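Local coordinates for protein leucine--tRNA ligase (Agrobacterium radiobacter, PDB 5AH5) that probably joins L-leucine to tRNA(Leu) at the expense of ATP, as a class I aminoacyl-tRNA synthetase, at residues L146-E160 and S177-V191. Sequence-based numbering, arbitrary orientation.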
loop_
_atom_site.group_PDB
_atom_site.type_symbol
_atom_site.label_atom_id
_atom_site.label_comp_id
_atom_site.label_asym_id
_atom_site.label_seq_id
_atom_site.Cartn_x
_atom_site.Cartn_y
_atom_site.Cartn_z
ATOM N N LEU B 146 0.929 3.936 25.439
ATOM C CA LEU B 146 0.918 3.181 24.171
ATOM C C LEU B 146 2.289 2.618 23.838
ATOM O O LEU B 146 2.390 1.535 23.291
ATOM C CB LEU B 146 0.391 4.050 23.036
ATOM C CG LEU B 146 -1.105 4.296 23.280
ATOM C CD1 LEU B 146 -1.502 5.702 22.891
ATOM C CD2 LEU B 146 -1.930 3.230 22.594
ATOM N N ILE B 147 3.348 3.330 24.233
ATOM C CA ILE B 147 4.698 2.820 24.124
ATOM C C ILE B 147 5.181 2.480 25.525
ATOM O O ILE B 147 5.032 3.295 26.473
ATOM C CB ILE B 147 5.661 3.804 23.426
ATOM C CG1 ILE B 147 5.377 3.824 21.908
ATOM C CG2 ILE B 147 7.140 3.405 23.671
ATOM C CD1 ILE B 147 6.109 4.907 21.139
ATOM N N TYR B 148 5.818 1.310 25.618
ATOM C CA TYR B 148 6.329 0.797 26.864
ATOM C C TYR B 148 7.581 -0.073 26.710
ATOM O O TYR B 148 7.896 -0.604 25.627
ATOM C CB TYR B 148 5.198 0.038 27.538
ATOM C CG TYR B 148 4.827 -1.248 26.818
ATOM C CD1 TYR B 148 5.476 -2.427 27.141
ATOM C CD2 TYR B 148 3.832 -1.289 25.835
ATOM C CE1 TYR B 148 5.184 -3.612 26.534
ATOM C CE2 TYR B 148 3.537 -2.485 25.200
ATOM C CZ TYR B 148 4.213 -3.651 25.566
ATOM O OH TYR B 148 3.993 -4.898 25.011
ATOM N N ARG B 149 8.290 -0.230 27.819
ATOM C CA ARG B 149 9.506 -1.018 27.878
ATOM C C ARG B 149 9.219 -2.297 28.545
ATOM O O ARG B 149 8.517 -2.304 29.521
ATOM C CB ARG B 149 10.597 -0.280 28.650
ATOM C CG ARG B 149 12.001 -0.770 28.275
ATOM C CD ARG B 149 13.049 0.287 28.525
ATOM N NE ARG B 149 14.398 -0.228 28.320
ATOM C CZ ARG B 149 15.177 -0.731 29.272
ATOM N NH1 ARG B 149 14.759 -0.825 30.548
ATOM N NH2 ARG B 149 16.389 -1.139 28.954
ATOM N N ASP B 150 9.758 -3.404 28.031
ATOM C CA ASP B 150 9.501 -4.679 28.650
ATOM C C ASP B 150 10.671 -5.587 28.426
ATOM O O ASP B 150 11.379 -5.456 27.439
ATOM C CB ASP B 150 8.225 -5.277 28.047
ATOM C CG ASP B 150 7.710 -6.523 28.792
ATOM O OD1 ASP B 150 7.923 -6.678 30.009
ATOM O OD2 ASP B 150 7.045 -7.358 28.148
ATOM N N ASP B 151 10.849 -6.524 29.349
ATOM C CA ASP B 151 11.962 -7.497 29.337
ATOM C C ASP B 151 11.328 -8.834 29.033
ATOM O O ASP B 151 10.904 -9.553 29.954
ATOM C CB ASP B 151 12.691 -7.522 30.693
ATOM C CG ASP B 151 14.037 -8.297 30.673
ATOM O OD1 ASP B 151 14.359 -9.050 29.719
ATOM O OD2 ASP B 151 14.807 -8.130 31.654
ATOM N N THR B 152 11.260 -9.159 27.739
ATOM C CA THR B 152 10.551 -10.349 27.271
ATOM C C THR B 152 11.131 -10.860 25.974
ATOM O O THR B 152 12.136 -10.323 25.458
ATOM C CB THR B 152 9.035 -10.072 27.090
ATOM O OG1 THR B 152 8.380 -11.273 26.658
ATOM C CG2 THR B 152 8.788 -8.946 26.068
ATOM N N TYR B 153 10.504 -11.906 25.435
ATOM C CA TYR B 153 11.047 -12.553 24.243
ATOM C C TYR B 153 10.782 -11.730 22.970
ATOM O O TYR B 153 9.680 -11.248 22.751
ATOM C CB TYR B 153 10.541 -13.988 24.112
ATOM C CG TYR B 153 11.253 -14.906 25.093
ATOM C CD1 TYR B 153 12.544 -15.391 24.815
ATOM C CD2 TYR B 153 10.657 -15.264 26.324
ATOM C CE1 TYR B 153 13.208 -16.236 25.718
ATOM C CE2 TYR B 153 11.317 -16.097 27.233
ATOM C CZ TYR B 153 12.588 -16.586 26.922
ATOM O OH TYR B 153 13.252 -17.395 27.820
ATOM N N VAL B 154 11.820 -11.581 22.169
ATOM C CA VAL B 154 11.747 -10.840 20.896
ATOM C C VAL B 154 12.562 -11.572 19.882
ATOM O O VAL B 154 13.406 -12.393 20.249
ATOM C CB VAL B 154 12.295 -9.391 21.003
ATOM C CG1 VAL B 154 11.468 -8.574 21.989
ATOM C CG2 VAL B 154 13.763 -9.354 21.352
ATOM N N TYR B 155 12.294 -11.304 18.608
ATOM C CA TYR B 155 13.085 -11.877 17.540
ATOM C C TYR B 155 14.417 -11.198 17.428
ATOM O O TYR B 155 14.496 -9.985 17.572
ATOM C CB TYR B 155 12.339 -11.765 16.203
ATOM C CG TYR B 155 11.118 -12.619 16.178
ATOM C CD1 TYR B 155 11.205 -13.978 15.883
ATOM C CD2 TYR B 155 9.883 -12.098 16.509
ATOM C CE1 TYR B 155 10.079 -14.772 15.846
ATOM C CE2 TYR B 155 8.757 -12.885 16.510
ATOM C CZ TYR B 155 8.857 -14.219 16.171
ATOM O OH TYR B 155 7.730 -14.993 16.177
ATOM N N TRP B 156 15.454 -11.963 17.094
ATOM C CA TRP B 156 16.820 -11.479 16.998
ATOM C C TRP B 156 17.400 -11.995 15.711
ATOM O O TRP B 156 17.369 -13.191 15.479
ATOM C CB TRP B 156 17.629 -12.002 18.203
ATOM C CG TRP B 156 19.135 -11.804 18.087
ATOM C CD1 TRP B 156 20.054 -12.751 17.756
ATOM C CD2 TRP B 156 19.876 -10.576 18.291
ATOM N NE1 TRP B 156 21.313 -12.195 17.724
ATOM C CE2 TRP B 156 21.239 -10.871 18.055
ATOM C CE3 TRP B 156 19.518 -9.265 18.669
ATOM C CZ2 TRP B 156 22.258 -9.894 18.178
ATOM C CZ3 TRP B 156 20.511 -8.295 18.780
ATOM C CH2 TRP B 156 21.874 -8.611 18.527
ATOM N N ASP B 157 17.903 -11.107 14.874
ATOM C CA ASP B 157 18.610 -11.458 13.653
ATOM C C ASP B 157 20.138 -11.384 13.903
ATOM O O ASP B 157 20.669 -10.318 14.067
ATOM C CB ASP B 157 18.183 -10.507 12.529
ATOM C CG ASP B 157 18.711 -10.882 11.154
ATOM O OD1 ASP B 157 19.850 -11.368 11.034
ATOM O OD2 ASP B 157 17.973 -10.631 10.164
ATOM N N PRO B 158 20.833 -12.531 13.858
ATOM C CA PRO B 158 22.235 -12.563 14.191
ATOM C C PRO B 158 23.074 -11.979 13.087
ATOM O O PRO B 158 24.178 -11.544 13.349
ATOM C CB PRO B 158 22.521 -14.083 14.425
ATOM C CG PRO B 158 21.514 -14.793 13.554
ATOM C CD PRO B 158 20.298 -13.886 13.543
ATOM N N VAL B 159 22.565 -11.891 11.874
ATOM C CA VAL B 159 23.338 -11.252 10.819
ATOM C C VAL B 159 23.162 -9.731 10.840
ATOM O O VAL B 159 24.147 -9.017 10.663
ATOM C CB VAL B 159 23.020 -11.842 9.430
ATOM C CG1 VAL B 159 23.679 -11.031 8.322
ATOM C CG2 VAL B 159 23.483 -13.309 9.386
ATOM N N GLU B 160 21.945 -9.239 11.085
ATOM C CA GLU B 160 21.747 -7.786 11.234
ATOM C C GLU B 160 22.276 -7.334 12.569
ATOM O O GLU B 160 22.438 -6.122 12.771
ATOM C CB GLU B 160 20.273 -7.357 11.292
ATOM C CG GLU B 160 19.404 -7.367 10.080
ATOM C CD GLU B 160 20.014 -6.857 8.800
ATOM O OE1 GLU B 160 20.830 -5.920 8.794
ATOM O OE2 GLU B 160 19.625 -7.437 7.776
ATOM N N SER B 177 18.113 -9.760 5.794
ATOM C CA SER B 177 19.283 -10.640 5.775
ATOM C C SER B 177 18.998 -11.987 5.064
ATOM O O SER B 177 19.879 -12.551 4.420
ATOM C CB SER B 177 19.688 -10.936 7.195
ATOM O OG SER B 177 18.653 -11.576 7.897
ATOM N N GLY B 178 17.767 -12.466 5.220
ATOM C CA GLY B 178 17.401 -13.792 4.775
ATOM C C GLY B 178 18.002 -14.854 5.704
ATOM O O GLY B 178 17.956 -16.018 5.361
ATOM N N ALA B 179 18.518 -14.444 6.883
ATOM C CA ALA B 179 19.140 -15.318 7.879
ATOM C C ALA B 179 18.129 -15.790 8.827
ATOM O O ALA B 179 17.169 -15.070 9.121
ATOM C CB ALA B 179 20.200 -14.564 8.676
ATOM N N ALA B 180 18.357 -16.999 9.347
ATOM C CA ALA B 180 17.496 -17.596 10.354
ATOM C C ALA B 180 17.502 -16.727 11.582
ATOM O O ALA B 180 18.561 -16.288 12.027
ATOM C CB ALA B 180 17.953 -19.029 10.714
ATOM N N VAL B 181 16.334 -16.530 12.141
ATOM C CA VAL B 181 16.108 -15.642 13.259
ATOM C C VAL B 181 16.002 -16.491 14.517
ATOM O O VAL B 181 15.515 -17.628 14.454
ATOM C CB VAL B 181 14.847 -14.798 12.970
ATOM C CG1 VAL B 181 14.301 -14.170 14.208
ATOM C CG2 VAL B 181 15.209 -13.672 11.990
ATOM N N TYR B 182 16.495 -15.950 15.633
ATOM C CA TYR B 182 16.420 -16.595 16.939
ATOM C C TYR B 182 15.608 -15.723 17.836
ATOM O O TYR B 182 15.265 -14.612 17.430
ATOM C CB TYR B 182 17.841 -16.794 17.500
ATOM C CG TYR B 182 18.612 -17.814 16.707
ATOM C CD1 TYR B 182 19.145 -17.465 15.487
ATOM C CD2 TYR B 182 18.769 -19.147 17.159
ATOM C CE1 TYR B 182 19.847 -18.367 14.725
ATOM C CE2 TYR B 182 19.472 -20.076 16.395
ATOM C CZ TYR B 182 20.014 -19.672 15.169
ATOM O OH TYR B 182 20.701 -20.500 14.305
ATOM N N LYS B 183 15.256 -16.234 19.019
ATOM C CA LYS B 183 14.529 -15.489 20.043
ATOM C C LYS B 183 15.401 -15.283 21.299
ATOM O O LYS B 183 15.949 -16.225 21.813
ATOM C CB LYS B 183 13.254 -16.223 20.455
ATOM C CG LYS B 183 12.106 -16.178 19.440
ATOM C CD LYS B 183 11.142 -14.995 19.628
ATOM C CE LYS B 183 9.675 -15.418 19.466
ATOM N NZ LYS B 183 8.680 -14.338 19.772
ATOM N N ARG B 184 15.499 -14.053 21.792
ATOM C CA ARG B 184 16.162 -13.724 23.063
ATOM C C ARG B 184 15.193 -12.966 23.915
ATOM O O ARG B 184 14.336 -12.255 23.379
ATOM C CB ARG B 184 17.285 -12.733 22.881
ATOM C CG ARG B 184 18.415 -13.098 21.971
ATOM C CD ARG B 184 19.251 -11.830 21.799
ATOM N NE ARG B 184 20.643 -12.125 21.459
ATOM C CZ ARG B 184 21.647 -11.261 21.549
ATOM N NH1 ARG B 184 21.448 -10.003 21.969
ATOM N NH2 ARG B 184 22.876 -11.675 21.228
ATOM N N ARG B 185 15.396 -13.059 25.234
ATOM C CA ARG B 185 14.763 -12.211 26.244
ATOM C C ARG B 185 15.704 -11.017 26.552
ATOM O O ARG B 185 16.896 -11.206 26.759
ATOM C CB ARG B 185 14.511 -13.051 27.493
ATOM C CG ARG B 185 13.514 -12.499 28.505
ATOM C CD ARG B 185 13.167 -13.593 29.519
ATOM N NE ARG B 185 12.226 -13.152 30.546
ATOM C CZ ARG B 185 12.543 -12.378 31.587
ATOM N NH1 ARG B 185 13.787 -11.919 31.765
ATOM N NH2 ARG B 185 11.598 -12.042 32.462
ATOM N N THR B 186 15.169 -9.793 26.546
ATOM C CA THR B 186 15.974 -8.555 26.594
ATOM C C THR B 186 15.030 -7.402 26.842
ATOM O O THR B 186 13.890 -7.451 26.372
ATOM C CB THR B 186 16.607 -8.140 25.218
ATOM O OG1 THR B 186 16.992 -9.270 24.437
ATOM C CG2 THR B 186 17.780 -7.258 25.403
ATOM N N PRO B 187 15.504 -6.331 27.492
ATOM C CA PRO B 187 14.600 -5.171 27.664
ATOM C C PRO B 187 14.534 -4.360 26.373
ATOM O O PRO B 187 15.592 -3.996 25.801
ATOM C CB PRO B 187 15.230 -4.357 28.814
ATOM C CG PRO B 187 16.332 -5.195 29.364
ATOM C CD PRO B 187 16.731 -6.210 28.309
ATOM N N GLN B 188 13.315 -4.149 25.874
ATOM C CA GLN B 188 13.138 -3.539 24.570
ATOM C C GLN B 188 11.917 -2.651 24.610
ATOM O O GLN B 188 11.080 -2.741 25.558
ATOM C CB GLN B 188 12.959 -4.609 23.509
ATOM C CG GLN B 188 14.154 -5.496 23.265
ATOM C CD GLN B 188 15.325 -4.814 22.596
ATOM O OE1 GLN B 188 15.191 -3.960 21.717
ATOM N NE2 GLN B 188 16.504 -5.212 23.008
ATOM N N TRP B 189 11.835 -1.774 23.599
ATOM C CA TRP B 189 10.689 -0.903 23.437
ATOM C C TRP B 189 9.675 -1.550 22.493
ATOM O O TRP B 189 10.055 -2.224 21.496
ATOM C CB TRP B 189 11.092 0.492 22.938
ATOM C CG TRP B 189 11.890 1.233 23.969
ATOM C CD1 TRP B 189 13.233 1.282 24.056
ATOM C CD2 TRP B 189 11.386 2.034 25.043
ATOM N NE1 TRP B 189 13.609 2.052 25.107
ATOM C CE2 TRP B 189 12.496 2.525 25.741
ATOM C CE3 TRP B 189 10.100 2.368 25.490
ATOM C CZ2 TRP B 189 12.370 3.357 26.865
ATOM C CZ3 TRP B 189 9.947 3.165 26.557
ATOM C CH2 TRP B 189 11.098 3.662 27.278
ATOM N N PHE B 190 8.402 -1.307 22.818
ATOM C CA PHE B 190 7.246 -1.880 22.152
ATOM C C PHE B 190 6.153 -0.832 22.007
ATOM O O PHE B 190 6.102 0.150 22.793
ATOM C CB PHE B 190 6.649 -2.978 23.024
ATOM C CG PHE B 190 7.538 -4.135 23.206
ATOM C CD1 PHE B 190 7.541 -5.170 22.300
ATOM C CD2 PHE B 190 8.398 -4.197 24.304
ATOM C CE1 PHE B 190 8.387 -6.266 22.487
ATOM C CE2 PHE B 190 9.219 -5.261 24.487
ATOM C CZ PHE B 190 9.219 -6.307 23.579
ATOM N N VAL B 191 5.267 -1.046 21.030
ATOM C CA VAL B 191 3.986 -0.340 20.978
ATOM C C VAL B 191 2.853 -1.346 21.133
ATOM O O VAL B 191 2.873 -2.427 20.533
ATOM C CB VAL B 191 3.756 0.443 19.693
ATOM C CG1 VAL B 191 2.811 1.602 19.979
ATOM C CG2 VAL B 191 5.052 0.932 19.082
HETATM O O HOH W 1 15.116 -1.169 26.023
#
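With Trp156 CG anti to its own nitrogen (chi1 168°) and Arg184 CG anti to its carbonyl carbon (chi1 -59°), the extended arginine chain runs over the indole and lays its guanidinium flat on it, planes 4° apart and centres 3.6 Å apart, a cation-pi stack. The two belong to a curved antiparallel sheet in the class I synthetase region, where strand 182-191 pairs with both 147-151 and 153-157 as the chain turns a corner at Thr152. Backbone bonds are short at Asp150-Gln188 but stretch at the corner, where Thr152 N to Thr186 O is weak at 3.4 Å. On the other face, Lys183, bent at chi2 and chi3, sets NZ 3.9 Å from the Tyr155 ring centroid, over its face; Tyr155 OH is hydrogen-bonded to Gln413 NE2. There too Arg149 CD lies over the Trp189 indole, whose NE1 is hydrogen-bonded to Asp483 OD2. Back on the Trp156 face, Phe190 CB rests over the Tyr148 ring, and Phe190 CZ meets Val154 CG1 at 3.6 Å, beside strand 415-419. At the end of strand 153-157, Asp157 OD1 accepts from Val159 N (an Asx turn) and Glu160 N, together an Asx motif, while Ser177 OG donates to the syn lone pair of Asp157 OD2 at 2.5 Å.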